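Local coordinates for translation initiation factor 4E (Ascaris suum, PDB 3M94), which probably takes part in translation initiation by recognising the 5' cap of messenger RNA, and binds an N,N,7-trimethylguanosine cap analogue, at residues G77-V83 with D127-T133; W96-L100 with G117-N121; R2-H8 with F32-D37. All blocks are in the same frame, centred on the assembly; numbering follows the deposited sequence.

Contact 1 (G77-V83 with D127-T133); sequences GRWLVVV and DKVSLWT. With M7M (N,N,7-trimethylguanosine 5'-(trihydrogen diphosphate)), chain C.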
# COMPACT_ATOMS: atom_id res chain seq x y z
N GLY A 77 0.27 12.17 -0.48
CA GLY A 77 0.34 11.67 -1.84
C GLY A 77 0.65 10.20 -1.82
O GLY A 77 0.56 9.56 -0.77
N ARG A 78 1.01 9.66 -2.98
CA ARG A 78 1.26 8.25 -3.10
C ARG A 78 2.36 7.93 -4.10
O ARG A 78 2.50 8.61 -5.13
CB ARG A 78 -0.02 7.52 -3.51
CG ARG A 78 -0.42 7.79 -4.95
CD ARG A 78 -1.69 7.07 -5.33
NE ARG A 78 -1.93 7.25 -6.76
CZ ARG A 78 -3.00 6.80 -7.41
NH1 ARG A 78 -3.95 6.15 -6.76
NH2 ARG A 78 -3.12 7.02 -8.71
N TRP A 79 3.15 6.92 -3.78
CA TRP A 79 3.97 6.26 -4.79
C TRP A 79 3.05 5.29 -5.53
O TRP A 79 2.37 4.49 -4.88
CB TRP A 79 5.12 5.50 -4.14
CG TRP A 79 6.27 6.39 -3.83
CD1 TRP A 79 6.63 6.86 -2.60
CD2 TRP A 79 7.19 6.95 -4.77
NE1 TRP A 79 7.74 7.67 -2.72
CE2 TRP A 79 8.10 7.75 -4.04
CE3 TRP A 79 7.35 6.84 -6.16
CZ2 TRP A 79 9.14 8.43 -4.66
CZ3 TRP A 79 8.38 7.53 -6.77
CH2 TRP A 79 9.27 8.30 -6.02
N LEU A 80 3.03 5.38 -6.86
CA LEU A 80 2.17 4.54 -7.69
C LEU A 80 2.99 3.53 -8.49
O LEU A 80 3.95 3.90 -9.17
CB LEU A 80 1.32 5.41 -8.63
CG LEU A 80 0.45 4.71 -9.68
CD1 LEU A 80 -0.70 3.92 -9.04
CD2 LEU A 80 -0.10 5.72 -10.71
N VAL A 81 2.60 2.26 -8.39
CA VAL A 81 3.21 1.19 -9.20
C VAL A 81 2.09 0.63 -10.09
O VAL A 81 1.12 0.07 -9.57
CB VAL A 81 3.73 0.02 -8.32
CG1 VAL A 81 4.52 -0.96 -9.17
CG2 VAL A 81 4.56 0.52 -7.13
N VAL A 82 2.20 0.81 -11.40
CA VAL A 82 1.28 0.15 -12.33
C VAL A 82 1.75 -1.27 -12.61
O VAL A 82 2.95 -1.52 -12.77
CB VAL A 82 1.03 0.96 -13.66
CG1 VAL A 82 0.34 2.29 -13.35
CG2 VAL A 82 2.34 1.18 -14.45
N VAL A 83 0.82 -2.21 -12.64
CA VAL A 83 1.13 -3.61 -12.91
C VAL A 83 0.57 -3.92 -14.30
O VAL A 83 -0.64 -3.80 -14.53
CB VAL A 83 0.53 -4.52 -11.80
CG1 VAL A 83 0.88 -5.98 -12.00
CG2 VAL A 83 1.00 -4.06 -10.43
N ASP A 127 -3.85 -3.33 -12.95
CA ASP A 127 -3.85 -3.16 -11.49
C ASP A 127 -2.80 -2.13 -11.04
O ASP A 127 -1.82 -1.89 -11.74
CB ASP A 127 -3.59 -4.49 -10.81
CG ASP A 127 -4.37 -5.62 -11.44
OD1 ASP A 127 -5.62 -5.63 -11.36
OD2 ASP A 127 -3.71 -6.51 -12.02
N LYS A 128 -3.04 -1.54 -9.86
CA LYS A 128 -2.18 -0.54 -9.25
C LYS A 128 -1.91 -0.89 -7.78
O LYS A 128 -2.84 -1.18 -7.02
CB LYS A 128 -2.83 0.85 -9.34
CG LYS A 128 -2.98 1.37 -10.79
CD LYS A 128 -3.73 2.68 -10.88
CE LYS A 128 -5.22 2.52 -10.64
NZ LYS A 128 -5.94 3.75 -11.09
N VAL A 129 -0.63 -0.89 -7.40
CA VAL A 129 -0.21 -1.00 -6.01
C VAL A 129 0.39 0.36 -5.64
O VAL A 129 1.27 0.85 -6.34
CB VAL A 129 0.83 -2.13 -5.82
CG1 VAL A 129 1.38 -2.17 -4.38
CG2 VAL A 129 0.23 -3.49 -6.20
N SER A 130 -0.10 0.97 -4.56
CA SER A 130 0.33 2.31 -4.15
C SER A 130 0.73 2.36 -2.67
O SER A 130 0.20 1.61 -1.85
CB SER A 130 -0.78 3.32 -4.37
OG SER A 130 -0.99 3.53 -5.74
N LEU A 131 1.63 3.28 -2.34
CA LEU A 131 2.00 3.52 -0.94
C LEU A 131 1.70 4.98 -0.63
O LEU A 131 2.29 5.87 -1.24
CB LEU A 131 3.47 3.17 -0.68
CG LEU A 131 4.05 3.39 0.73
CD1 LEU A 131 3.30 2.60 1.80
CD2 LEU A 131 5.54 3.02 0.77
N TRP A 132 0.79 5.22 0.31
CA TRP A 132 0.34 6.56 0.69
C TRP A 132 1.18 7.14 1.83
O TRP A 132 1.39 6.47 2.85
CB TRP A 132 -1.13 6.55 1.14
CG TRP A 132 -2.15 6.32 0.06
CD1 TRP A 132 -1.98 5.64 -1.11
CD2 TRP A 132 -3.52 6.73 0.08
NE1 TRP A 132 -3.14 5.63 -1.83
CE2 TRP A 132 -4.11 6.29 -1.12
CE3 TRP A 132 -4.30 7.45 0.99
CZ2 TRP A 132 -5.45 6.53 -1.43
CZ3 TRP A 132 -5.64 7.69 0.69
CH2 TRP A 132 -6.20 7.23 -0.52
N THR A 133 1.65 8.38 1.65
CA THR A 133 2.42 9.11 2.66
C THR A 133 1.68 10.40 3.06
O THR A 133 0.82 10.88 2.32
CB THR A 133 3.85 9.44 2.17
OG1 THR A 133 3.79 10.41 1.12
CG2 THR A 133 4.53 8.18 1.66
OAX M7M C . -9.91 5.19 -11.92
OAY M7M C . -8.73 3.04 -11.66
PAZ M7M C . -9.65 3.96 -10.92
OBA M7M C . -10.96 3.44 -10.44
OBB M7M C . -11.02 8.89 -1.06
CBC M7M C . -9.86 7.01 -2.71
OBD M7M C . -8.87 4.57 -9.66
NBE M7M C . -13.06 9.64 -1.57
CBF M7M C . -12.01 8.87 -1.81
CBG M7M C . -12.07 8.09 -2.93
NBH M7M C . -11.15 7.27 -3.36
CBI M7M C . -11.63 6.72 -4.46
OBJ M7M C . -9.40 2.88 -7.90
PBK M7M C . -9.29 4.32 -8.13
OBL M7M C . -8.44 5.19 -7.29
CBM M7M C . -14.11 9.62 -2.40
NBN M7M C . -14.17 8.85 -3.49
CBO M7M C . -13.14 8.07 -3.76
NBP M7M C . -12.84 7.20 -4.70
CBQ M7M C . -13.69 6.84 -5.83
OBR M7M C . -13.07 5.87 -6.65
CBS M7M C . -12.54 6.43 -7.84
CBT M7M C . -11.04 6.21 -7.87
OBU M7M C . -10.78 4.85 -8.15
NBV M7M C . -15.11 10.42 -2.08
CBW M7M C . -16.28 10.45 -2.91
CBX M7M C . -13.82 8.08 -6.67
CBY M7M C . -12.74 7.91 -7.70
CBZ M7M C . -15.00 11.24 -0.90
OCA M7M C . -15.12 8.03 -7.25
OCB M7M C . -13.10 8.46 -8.95
O HOH W 1 -4.00 4.43 -4.34

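Contact 2 (W96-L100 with G117-N121); sequences WLELL and GAVVN. With M7M (N,N,7-trimethylguanosine 5'-(trihydrogen diphosphate)), chain C.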
# COMPACT_ATOMS: atom_id res chain seq x y z
N TRP A 96 2.00 -6.83 -3.73
CA TRP A 96 1.14 -6.52 -2.58
C TRP A 96 1.67 -7.07 -1.26
O TRP A 96 1.82 -6.33 -0.31
CB TRP A 96 -0.29 -7.00 -2.85
CG TRP A 96 -1.29 -6.75 -1.73
CD1 TRP A 96 -2.04 -7.67 -1.11
CD2 TRP A 96 -1.65 -5.48 -1.16
NE1 TRP A 96 -2.86 -7.07 -0.18
CE2 TRP A 96 -2.64 -5.72 -0.20
CE3 TRP A 96 -1.22 -4.15 -1.37
CZ2 TRP A 96 -3.22 -4.70 0.58
CZ3 TRP A 96 -1.82 -3.13 -0.63
CH2 TRP A 96 -2.80 -3.41 0.34
N LEU A 97 1.98 -8.37 -1.22
CA LEU A 97 2.49 -8.99 0.01
C LEU A 97 3.85 -8.40 0.43
O LEU A 97 4.03 -8.09 1.61
CB LEU A 97 2.59 -10.52 -0.13
CG LEU A 97 3.10 -11.27 1.12
CD1 LEU A 97 2.30 -10.93 2.43
CD2 LEU A 97 3.09 -12.78 0.87
N GLU A 98 4.79 -8.24 -0.50
CA GLU A 98 6.06 -7.56 -0.18
C GLU A 98 5.84 -6.16 0.42
O GLU A 98 6.52 -5.78 1.37
CB GLU A 98 6.97 -7.44 -1.41
CG GLU A 98 7.47 -8.77 -2.00
CD GLU A 98 8.27 -9.62 -1.01
OE1 GLU A 98 9.07 -9.05 -0.24
OE2 GLU A 98 8.12 -10.85 -1.01
N LEU A 99 4.91 -5.39 -0.14
CA LEU A 99 4.63 -4.07 0.41
C LEU A 99 4.05 -4.14 1.83
O LEU A 99 4.45 -3.36 2.69
CB LEU A 99 3.71 -3.26 -0.52
CG LEU A 99 3.39 -1.83 -0.11
CD1 LEU A 99 4.66 -1.03 0.20
CD2 LEU A 99 2.60 -1.14 -1.23
N LEU A 100 3.14 -5.08 2.08
CA LEU A 100 2.58 -5.25 3.41
C LEU A 100 3.67 -5.62 4.44
O LEU A 100 3.72 -5.06 5.54
CB LEU A 100 1.49 -6.32 3.42
CG LEU A 100 0.22 -6.05 2.59
CD1 LEU A 100 -0.82 -7.10 2.86
CD2 LEU A 100 -0.39 -4.65 2.78
N GLY A 117 -0.45 4.22 4.62
CA GLY A 117 -0.83 2.85 4.34
C GLY A 117 -0.62 2.45 2.90
O GLY A 117 -0.11 3.24 2.10
N ALA A 118 -1.02 1.23 2.56
CA ALA A 118 -0.90 0.71 1.20
C ALA A 118 -2.25 0.42 0.55
O ALA A 118 -3.23 0.12 1.25
CB ALA A 118 -0.08 -0.55 1.20
N VAL A 119 -2.29 0.47 -0.78
CA VAL A 119 -3.51 0.22 -1.53
C VAL A 119 -3.23 -0.64 -2.76
O VAL A 119 -2.30 -0.35 -3.54
CB VAL A 119 -4.14 1.55 -2.04
CG1 VAL A 119 -5.48 1.29 -2.78
CG2 VAL A 119 -4.31 2.54 -0.91
N VAL A 120 -4.05 -1.67 -2.95
CA VAL A 120 -4.09 -2.34 -4.23
C VAL A 120 -5.46 -2.14 -4.88
O VAL A 120 -6.49 -2.45 -4.27
CB VAL A 120 -3.65 -3.83 -4.16
CG1 VAL A 120 -4.45 -4.61 -3.11
CG2 VAL A 120 -3.76 -4.50 -5.56
N ASN A 121 -5.46 -1.59 -6.10
CA ASN A 121 -6.67 -1.46 -6.90
C ASN A 121 -6.62 -2.53 -7.99
O ASN A 121 -5.66 -2.56 -8.77
CB ASN A 121 -6.77 -0.07 -7.55
CG ASN A 121 -6.58 1.06 -6.53
OD1 ASN A 121 -5.59 1.79 -6.59
ND2 ASN A 121 -7.52 1.19 -5.60
OAX M7M C . -9.91 5.19 -11.92
OAY M7M C . -8.73 3.04 -11.66
PAZ M7M C . -9.65 3.96 -10.92
OBA M7M C . -10.96 3.44 -10.44
OBB M7M C . -11.02 8.89 -1.06
CBC M7M C . -9.86 7.01 -2.71
OBD M7M C . -8.87 4.57 -9.66
NBE M7M C . -13.06 9.64 -1.57
CBF M7M C . -12.01 8.87 -1.81
CBG M7M C . -12.07 8.09 -2.93
NBH M7M C . -11.15 7.27 -3.36
CBI M7M C . -11.63 6.72 -4.46
OBJ M7M C . -9.40 2.88 -7.90
PBK M7M C . -9.29 4.32 -8.13
OBL M7M C . -8.44 5.19 -7.29
CBM M7M C . -14.11 9.62 -2.40
NBN M7M C . -14.17 8.85 -3.49
CBO M7M C . -13.14 8.07 -3.76
NBP M7M C . -12.84 7.20 -4.70
CBQ M7M C . -13.69 6.84 -5.83
OBR M7M C . -13.07 5.87 -6.65
CBS M7M C . -12.54 6.43 -7.84
CBT M7M C . -11.04 6.21 -7.87
OBU M7M C . -10.78 4.85 -8.15
NBV M7M C . -15.11 10.42 -2.08
CBW M7M C . -16.28 10.45 -2.91
CBX M7M C . -13.82 8.08 -6.67
CBY M7M C . -12.74 7.91 -7.70
CBZ M7M C . -15.00 11.24 -0.90
OCA M7M C . -15.12 8.03 -7.25
OCB M7M C . -13.10 8.46 -8.95

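Contact 3 (R2-H8 with F32-D37); sequences RHPLQCH and FDTVED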
# COMPACT_ATOMS: atom_id res chain seq x y z
N ARG A 2 2.88 -13.70 21.10
CA ARG A 2 2.83 -13.17 19.74
C ARG A 2 3.83 -12.01 19.60
O ARG A 2 4.07 -11.26 20.52
CB ARG A 2 1.41 -12.72 19.40
CG ARG A 2 0.48 -13.89 19.11
CD ARG A 2 -0.86 -13.77 19.85
NE ARG A 2 -1.74 -12.72 19.34
CZ ARG A 2 -2.19 -11.68 20.06
NH1 ARG A 2 -2.98 -10.78 19.50
NH2 ARG A 2 -1.86 -11.55 21.35
N HIS A 3 4.46 -11.90 18.43
CA HIS A 3 5.42 -10.83 18.19
C HIS A 3 4.72 -9.50 17.90
O HIS A 3 4.01 -9.38 16.91
CB HIS A 3 6.37 -11.26 17.07
CG HIS A 3 7.12 -12.51 17.39
ND1 HIS A 3 6.72 -13.75 16.96
CD2 HIS A 3 8.21 -12.71 18.17
CE1 HIS A 3 7.56 -14.67 17.41
NE2 HIS A 3 8.47 -14.06 18.16
N PRO A 4 4.91 -8.51 18.79
CA PRO A 4 4.16 -7.28 18.67
C PRO A 4 4.71 -6.43 17.51
O PRO A 4 5.94 -6.39 17.29
CB PRO A 4 4.37 -6.59 20.02
CG PRO A 4 5.77 -7.04 20.44
CD PRO A 4 5.88 -8.48 19.91
N LEU A 5 3.81 -5.81 16.76
CA LEU A 5 4.17 -4.87 15.70
C LEU A 5 4.32 -3.50 16.34
O LEU A 5 3.78 -3.26 17.43
CB LEU A 5 3.09 -4.82 14.61
CG LEU A 5 2.83 -6.12 13.84
CD1 LEU A 5 1.62 -5.95 12.90
CD2 LEU A 5 4.08 -6.56 13.06
N GLN A 6 5.06 -2.62 15.68
CA GLN A 6 5.27 -1.28 16.22
C GLN A 6 3.95 -0.53 16.40
O GLN A 6 3.79 0.21 17.36
CB GLN A 6 6.23 -0.49 15.34
CG GLN A 6 6.56 0.89 15.88
CD GLN A 6 7.62 1.58 15.08
OE1 GLN A 6 8.68 1.01 14.79
NE2 GLN A 6 7.37 2.83 14.72
N CYS A 7 3.01 -0.72 15.48
CA CYS A 7 1.69 -0.13 15.66
C CYS A 7 0.56 -1.03 15.18
O CYS A 7 0.79 -2.12 14.66
CB CYS A 7 1.61 1.25 15.02
SG CYS A 7 1.83 1.22 13.24
N HIS A 8 -0.67 -0.58 15.40
CA HIS A 8 -1.86 -1.29 14.96
C HIS A 8 -2.12 -0.93 13.50
O HIS A 8 -2.00 0.24 13.10
CB HIS A 8 -3.07 -0.86 15.77
CG HIS A 8 -3.07 -1.34 17.18
ND1 HIS A 8 -2.10 -0.99 18.10
CD2 HIS A 8 -3.95 -2.12 17.85
CE1 HIS A 8 -2.38 -1.54 19.26
NE2 HIS A 8 -3.49 -2.24 19.14
N PHE A 32 -5.06 -5.49 13.58
CA PHE A 32 -4.12 -6.40 14.20
C PHE A 32 -2.87 -5.64 14.65
O PHE A 32 -2.57 -4.55 14.14
CB PHE A 32 -3.75 -7.54 13.23
CG PHE A 32 -3.12 -7.06 11.94
CD1 PHE A 32 -1.75 -6.87 11.84
CD2 PHE A 32 -3.90 -6.77 10.83
CE1 PHE A 32 -1.18 -6.42 10.66
CE2 PHE A 32 -3.32 -6.33 9.64
CZ PHE A 32 -1.97 -6.16 9.56
N ASP A 33 -2.13 -6.20 15.61
CA ASP A 33 -0.89 -5.59 16.03
C ASP A 33 0.21 -6.61 16.36
O ASP A 33 1.15 -6.29 17.06
CB ASP A 33 -1.13 -4.60 17.18
CG ASP A 33 -1.56 -5.28 18.48
OD1 ASP A 33 -1.74 -6.51 18.52
OD2 ASP A 33 -1.71 -4.56 19.47
N THR A 34 0.08 -7.83 15.85
CA THR A 34 1.14 -8.83 15.97
C THR A 34 1.39 -9.44 14.61
O THR A 34 0.54 -9.38 13.74
CB THR A 34 0.82 -9.96 17.00
OG1 THR A 34 -0.23 -10.81 16.50
CG2 THR A 34 0.43 -9.38 18.40
N VAL A 35 2.58 -10.01 14.42
CA VAL A 35 2.93 -10.74 13.22
C VAL A 35 1.99 -11.95 13.01
O VAL A 35 1.53 -12.21 11.87
CB VAL A 35 4.38 -11.25 13.31
CG1 VAL A 35 4.74 -12.12 12.12
CG2 VAL A 35 5.36 -10.07 13.45
N GLU A 36 1.72 -12.70 14.08
CA GLU A 36 0.87 -13.88 13.99
C GLU A 36 -0.56 -13.57 13.54
O GLU A 36 -1.15 -14.32 12.74
CB GLU A 36 0.87 -14.68 15.30
CG GLU A 36 2.22 -15.42 15.55
CD GLU A 36 3.37 -14.48 15.94
OE1 GLU A 36 3.13 -13.31 16.30
OE2 GLU A 36 4.54 -14.92 15.88
N ASP A 37 -1.12 -12.48 14.03
CA ASP A 37 -2.47 -12.10 13.64
C ASP A 37 -2.48 -11.59 12.19
O ASP A 37 -3.44 -11.87 11.45
CB ASP A 37 -3.05 -11.07 14.61
CG ASP A 37 -3.22 -11.63 16.03
OD1 ASP A 37 -3.63 -12.80 16.17
OD2 ASP A 37 -2.91 -10.90 17.01

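Contact 1 (G77-V83 with D127-T133)
In the curved antiparallel sheet that carries the cap pocket of eIF4E, Lys128 packs against Leu80 where strands 77-83 and 127-133 run side by side. Backbone hydrogen bonds pass in both directions between Gly77 and Thr133, Trp79 and Leu131, and Val81 and Val129, with Val81 N 2.8 Å from Val129 O. Arg78, Leu80, Lys128, Ser130 and Trp132 share the cap-side face. The aliphatic part of Lys128 crosses the tip of Leu80, CB lying 3.7 Å from Leu80 CD1, and a bend at chi3 (-74°) carries the ammonium to the diphosphate. There Lys128 NZ is 2.9 Å from OAY of the terminal phosphate of the ligand and bonds weakly to the bridging OBD. Leu80 CD1 also sits over one face of the Arg78 guanidinium, toward its rim, and 3.3 Å from Ser130 OG. Extended beyond CG, Arg78 reaches past Ser130 to a salt bridge with Glu164. Its NH1 also donates to a water at 3.0 Å. That water accepts from Trp132 NE1 at 2.9 Å in the indole plane, tying the two side chains together, while Arg78 CB touches Trp132 CD1 at 3.6 Å. The indole turns an edge to the N7 methyl, CBC, of the cap base. On the reverse face Trp79, Val81, Val129 and Leu131 meet helices 88-104 and 139-153. Within the sheet, strand 127-133 lies between 77-83 and 115-121, and strand 161-165 borders 77-83 on its other side.

Contact 2 (W96-L100 with G117-N121)
Helix segment 96-100 runs nearly antiparallel to strand 117-121, their axes 9.4 Å apart at an angle of 171°, with Trp96 beside Val120, and Leu99 beside Ala118. This is the alpha-on-beta layer of the eIF4E fold, in which helix 88-104 covers the side of the sheet turned away from the cap. Trp96 carries most of the interface. Its CG stands opposite the backbone N (chi1 180°), which sends the indole off the helix and onto the strand. Val120 CG1 rests over the six-membered ring, 3.5 Å from its centroid and 11° off the normal, a CH-pi contact. On the opposite face, offset toward the rim, lies Leu100 CD2 of the same helix, so a methyl group sits on each side of the ring. On the side of Val120 CG1 the strand backbone also comes close, Trp96 CZ3 lying 3.5 Å from Val120 N, while Ala118 C lies in the ring plane, beyond the edge. Ala118 CB fills the angle between the helix side chains, 3.6 Å from Trp96 CZ3 and 3.7 Å from Leu99 CD2, with Leu100 CD2 farther off. The side chains that meet are all apolar, and helix and strand share no hydrogen bond. Val119 points the other way and touches Trp132 on the cap side, while Glu98 forms a salt bridge with a basic side chain of the bound peptide. At the strand end Asn121, of the cap pocket, hydrogen-bonds to Asp56, and its ND2 lies 3.4 Å from OBJ, an oxygen of the inner phosphate of the cap ligand.

Contact 3 (R2-H8 with F32-D37)
His3 and Glu36 meet ring edge to carboxylate, their planes 33° apart, where the N-terminal segment 2-8 lies along the end of strand 26-34 and the first turn of helix 35-42. His3 ND1 donates in its ring plane to the syn lone pair of Glu36 OE2 at 2.7 Å, and the backbone N of the same histidine reaches Glu36 OE1 at 2.9 Å. A bend at chi2 (73°) curls the glutamate back to present both oxygens to this one residue. Arg2 crosses Asp37 at about a right angle, with the guanidinium and carboxylate planes 55° apart. Its NH1 forms a salt bridge with Asp37 OD2, a bond modelled so short that its length is doubtful, and NE adds a weak one. Thr34 CG2 sits over the centre of the guanidinium, 3.8 Å above the plane. Leu5 points inward: its CD1 touches the edge of the Phe32 ring, 3.6 Å from CE1, while CD2 lies 3.8 Å from Val35 CG2. Leu5 N bonds to Asp33 O at 2.7 Å, and Val35 N to His3 O, on the two sides of the bridge between Pro4 and Thr34. His8 and Asp33 lie alongside each other, Asp33 CB 3.7 Å above the centre of the imidazole in a CH-pi contact. Thr34 is the N-cap of the helix: its OG1 accepts from Asp37 N and donates to Asp37 OD2, which is met from above the carboxylate plane. Asp37 OD2 therefore takes both the Thr34 hydroxyl and Arg2, and the charged groups of the chain start are tied to the helix start. The carboxylate of Glu36 beside ND1 would probably stabilise a positively charged imidazole on His3.

All three contacts involve the single antiparallel sheet of the eIF4E fold. Along the chain contact 3 comes first, closing the hairpin of strands 4-14 and 26-34 before contact 1 opens; contact 2 then falls between the two segments of contact 1. The centres of contacts 1 and 2 are about 8 Å apart, and the pairing of strands 115-121 and 127-133 joins them, so the helix packing of contact 2 backs the strands whose cap-side face holds the ligand. Contact 3 lies at an outer edge of the sheet, its centre about 17 Å from contact 2 and 24 Å from contact 1, away from the cap and close to the bound peptide.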